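Local coordinates for protein argonaute 5 (Arabidopsis thaliana, PDB 4G0O), which probably helps sort small RNAs in gene regulation, its MID domain recognising the nucleotide at their 5' end through a nucleotide specificity loop, at residues L66-I69 / H70-P74; N117-Y120 / M121-V124. One frame throughout, in Å; residues are numbered along the deposited sequence.

Contact 1. Residues L66-I69 / H70-P74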
# COMPACT_ATOMS: atom_id res chain seq x y z
N LEU A 66 -9.69 9.57 -0.36
CA LEU A 66 -8.84 9.41 0.82
C LEU A 66 -9.66 9.70 2.08
O LEU A 66 -9.63 8.94 3.04
CB LEU A 66 -7.64 10.35 0.72
CG LEU A 66 -6.26 9.82 0.29
CD1 LEU A 66 -6.26 8.34 -0.18
CD2 LEU A 66 -5.64 10.74 -0.75
N LEU A 67 -10.43 10.79 2.06
CA LEU A 67 -11.22 11.14 3.24
C LEU A 67 -12.34 10.14 3.46
O LEU A 67 -12.71 9.86 4.59
CB LEU A 67 -11.76 12.57 3.16
CG LEU A 67 -12.58 12.99 4.40
CD1 LEU A 67 -11.67 13.21 5.60
CD2 LEU A 67 -13.44 14.22 4.12
N ASP A 68 -12.87 9.58 2.38
CA ASP A 68 -13.91 8.56 2.51
C ASP A 68 -13.34 7.31 3.19
O ASP A 68 -13.92 6.77 4.13
CB ASP A 68 -14.47 8.19 1.14
CG ASP A 68 -15.52 7.10 1.20
OD1 ASP A 68 -15.45 6.16 0.38
OD2 ASP A 68 -16.44 7.19 2.05
N ILE A 69 -12.19 6.87 2.70
CA ILE A 69 -11.56 5.65 3.23
C ILE A 69 -11.23 5.82 4.70
O ILE A 69 -11.44 4.92 5.51
CB ILE A 69 -10.30 5.34 2.44
CG1 ILE A 69 -10.70 4.67 1.13
CG2 ILE A 69 -9.36 4.44 3.24
CD1 ILE A 69 -9.96 5.17 -0.02
N HIS A 70 -10.76 7.02 5.02
CA HIS A 70 -10.38 7.36 6.38
C HIS A 70 -11.56 7.35 7.34
O HIS A 70 -11.40 6.95 8.49
CB HIS A 70 -9.71 8.72 6.42
CG HIS A 70 -9.43 9.20 7.80
ND1 HIS A 70 -8.67 8.49 8.70
CD2 HIS A 70 -9.82 10.33 8.45
CE1 HIS A 70 -8.58 9.16 9.83
NE2 HIS A 70 -9.28 10.28 9.70
N LYS A 71 -12.73 7.81 6.89
CA LYS A 71 -13.89 7.88 7.79
C LYS A 71 -14.57 6.53 7.95
O LYS A 71 -15.16 6.24 9.00
CB LYS A 71 -14.91 8.94 7.35
CG LYS A 71 -14.36 10.35 7.41
CD LYS A 71 -15.43 11.42 7.23
CE LYS A 71 -14.82 12.79 7.46
NZ LYS A 71 -15.84 13.87 7.54
N ARG A 72 -14.47 5.70 6.91
CA ARG A 72 -15.08 4.38 6.91
C ARG A 72 -14.15 3.37 7.53
O ARG A 72 -14.56 2.25 7.81
CB ARG A 72 -15.44 3.94 5.49
CG ARG A 72 -16.42 4.88 4.79
CD ARG A 72 -17.12 4.23 3.62
NE ARG A 72 -16.33 4.24 2.39
CZ ARG A 72 -15.66 3.18 1.94
NH1 ARG A 72 -14.97 3.26 0.81
NH2 ARG A 72 -15.69 2.04 2.61
N ALA A 73 -12.90 3.77 7.73
CA ALA A 73 -11.93 2.89 8.36
C ALA A 73 -10.98 3.67 9.26
O ALA A 73 -9.79 3.76 8.99
CB ALA A 73 -11.15 2.12 7.32
N PRO A 74 -11.51 4.22 10.36
CA PRO A 74 -10.72 5.03 11.29
C PRO A 74 -9.53 4.26 11.87
O PRO A 74 -8.59 4.89 12.35
CB PRO A 74 -11.71 5.33 12.41
CG PRO A 74 -12.77 4.27 12.30
CD PRO A 74 -12.88 3.97 10.86
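D68 and R72 face each other one turn apart along the C-terminal half of helix 62-72, an i to i+4 salt bridge on a peripheral helix of the Rossmann-like MID domain. The carboxylate does not lie flat against the guanidinium: the two planes are turned 50° apart. OD1 of D68 is the shared acceptor, sitting in the guanidinium plane of R72 at the edge that carries NE and NH1, and NH1 reaches this OD1 at 3.0 Å. Seen from the aspartate, NH1 comes in from above the carboxylate plane. NE also makes weak bonds to both oxygens, 2.9 Å to OD1 and 3.0 Å to OD2 of D68. The arginine gets there by bending at its third torsion (chi3 -83°), which folds the guanidinium back over the preceding turn; its CG and CD pass close to D68 OD2 on the way.

A second pair, L67 and K71, meets through carbon. The lysine chain runs extended beyond CG and slants across the leucine, so that CE rests 3.7 Å from CD1 of L67. The same CD1 lies near the plane of the H70 ring, at its edge.

On the inner side, I69 packs on I52, I55 and L76, while L66 touches I96 and C97 of helix 90-101. The otherwise exposed R72 also touches I52 and I55. Among the backbone bonds, R72 N gives one to D68 O. A73 N reaches I69 O at 2.9 Å, but its N-H is bent to 119° and the bond is weak.

Contact 2. Residues N117-Y120 / M121-V124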
# COMPACT_ATOMS: atom_id res chain seq x y z
N ASN A 117 7.21 -7.41 -10.40
CA ASN A 117 8.57 -7.86 -10.17
C ASN A 117 8.73 -8.24 -8.70
O ASN A 117 8.35 -7.48 -7.80
CB ASN A 117 9.59 -6.80 -10.58
CG ASN A 117 10.97 -7.40 -10.86
OD1 ASN A 117 11.34 -8.41 -10.27
ND2 ASN A 117 11.70 -6.81 -11.80
N LYS A 118 9.25 -9.43 -8.45
CA LYS A 118 9.30 -9.91 -7.07
C LYS A 118 10.36 -9.21 -6.22
O LYS A 118 10.26 -9.20 -4.98
CB LYS A 118 9.44 -11.43 -7.03
CG LYS A 118 8.19 -12.10 -6.49
CD LYS A 118 7.93 -13.44 -7.14
CE LYS A 118 8.90 -14.49 -6.69
NZ LYS A 118 8.52 -15.80 -7.31
N GLN A 119 11.37 -8.63 -6.86
CA GLN A 119 12.37 -7.83 -6.15
C GLN A 119 11.82 -6.44 -5.80
O GLN A 119 12.24 -5.82 -4.82
CB GLN A 119 13.66 -7.71 -6.96
CG GLN A 119 14.73 -6.83 -6.30
CD GLN A 119 15.27 -7.41 -4.98
OE1 GLN A 119 14.57 -7.42 -3.95
NE2 GLN A 119 16.51 -7.88 -5.00
N TYR A 120 10.89 -5.95 -6.62
CA TYR A 120 10.23 -4.69 -6.32
C TYR A 120 9.36 -4.87 -5.08
O TYR A 120 9.37 -4.04 -4.16
CB TYR A 120 9.39 -4.24 -7.52
CG TYR A 120 8.43 -3.10 -7.24
CD1 TYR A 120 8.89 -1.80 -7.11
CD2 TYR A 120 7.06 -3.32 -7.17
CE1 TYR A 120 8.00 -0.73 -6.88
CE2 TYR A 120 6.16 -2.27 -6.94
CZ TYR A 120 6.64 -0.98 -6.80
OH TYR A 120 5.76 0.07 -6.57
N MET A 121 8.62 -5.97 -5.05
CA MET A 121 7.76 -6.29 -3.92
C MET A 121 8.55 -6.65 -2.66
O MET A 121 8.07 -6.44 -1.54
CB MET A 121 6.78 -7.38 -4.31
CG MET A 121 5.84 -6.94 -5.45
SD MET A 121 4.91 -8.32 -6.11
CE MET A 121 3.30 -7.94 -5.53
N GLU A 122 9.75 -7.19 -2.84
CA GLU A 122 10.64 -7.37 -1.70
C GLU A 122 10.95 -6.01 -1.07
O GLU A 122 10.76 -5.81 0.13
CB GLU A 122 11.93 -8.10 -2.11
CG GLU A 122 12.89 -8.35 -0.96
CD GLU A 122 13.95 -9.41 -1.27
OE1 GLU A 122 13.78 -10.18 -2.25
OE2 GLU A 122 14.95 -9.45 -0.52
N ASN A 123 11.40 -5.07 -1.90
CA ASN A 123 11.65 -3.69 -1.48
C ASN A 123 10.46 -3.00 -0.80
O ASN A 123 10.60 -2.41 0.27
CB ASN A 123 12.10 -2.84 -2.67
CG ASN A 123 13.50 -3.16 -3.12
OD1 ASN A 123 14.47 -2.78 -2.46
ND2 ASN A 123 13.63 -3.86 -4.24
N VAL A 124 9.31 -3.06 -1.45
CA VAL A 124 8.08 -2.50 -0.88
C VAL A 124 7.72 -3.16 0.45
O VAL A 124 7.37 -2.47 1.41
CB VAL A 124 6.91 -2.63 -1.88
CG1 VAL A 124 5.57 -2.26 -1.23
CG2 VAL A 124 7.20 -1.79 -3.11
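The ring of Y120 lies under a methyl of V124, which sits one turn later in helix 118-131 of the Rossmann-like MID domain. This is a CH-pi contact: CG2 of V124 stands over one ring face, 3.9 Å from the centroid and 15° off the ring normal, displaced toward the rim, with CZ of Y120, at 3.8 Å, the nearest atom of the ring. CG of Y120 is anti to the backbone N (chi1 168°), which sends the ring outward from the helix, with its face turned to the valine. Y120 also touches C108 of strand 105-108. With only an alanine at Y120, CG2 of V124 is likely to lose the aromatic face it rests on, and a gap would probably open beside C108.

The backbone sets the spacing of the pair: V124 N meets Y120 O at 2.9 Å, nearly straight at 170° and in the carbonyl plane. Next to the ring, CD2 of Y120 brushes CG of M121.

Outward from here, M121 turns to helix 27-42, against F31, Q34 and L35, while V124 reaches Q106 of strand 105-108. N117 is the N-cap of the helix. The carbonyl O of N117 receives M121 N at 3.1 Å, and its side-chain OD1 takes a long, weak capping bond from Q119 N at 3.4 Å.

From the N terminus, the chain runs through strands 3-5 and 7-18, helix 27-42 and the short strands 45-46 and 55-56, then reaches contact 1 in helix 62-72, just before strand 78-82. Helix 90-101 and strand 105-108 follow, and after helix 110-115 comes contact 2, at the start of helix 118-131. Neither contact closes a long loop; each lies within a continuous stretch, and they stand in series, without nesting or crossing. The centres of contact 1 and contact 2 are about 27 Å apart, on opposite sides of the chain's centre. Residues 66-74 join their helix to helix 90-101 and strand 55-56, whereas residues 117-124 join theirs to helix 27-42 and strand 105-108.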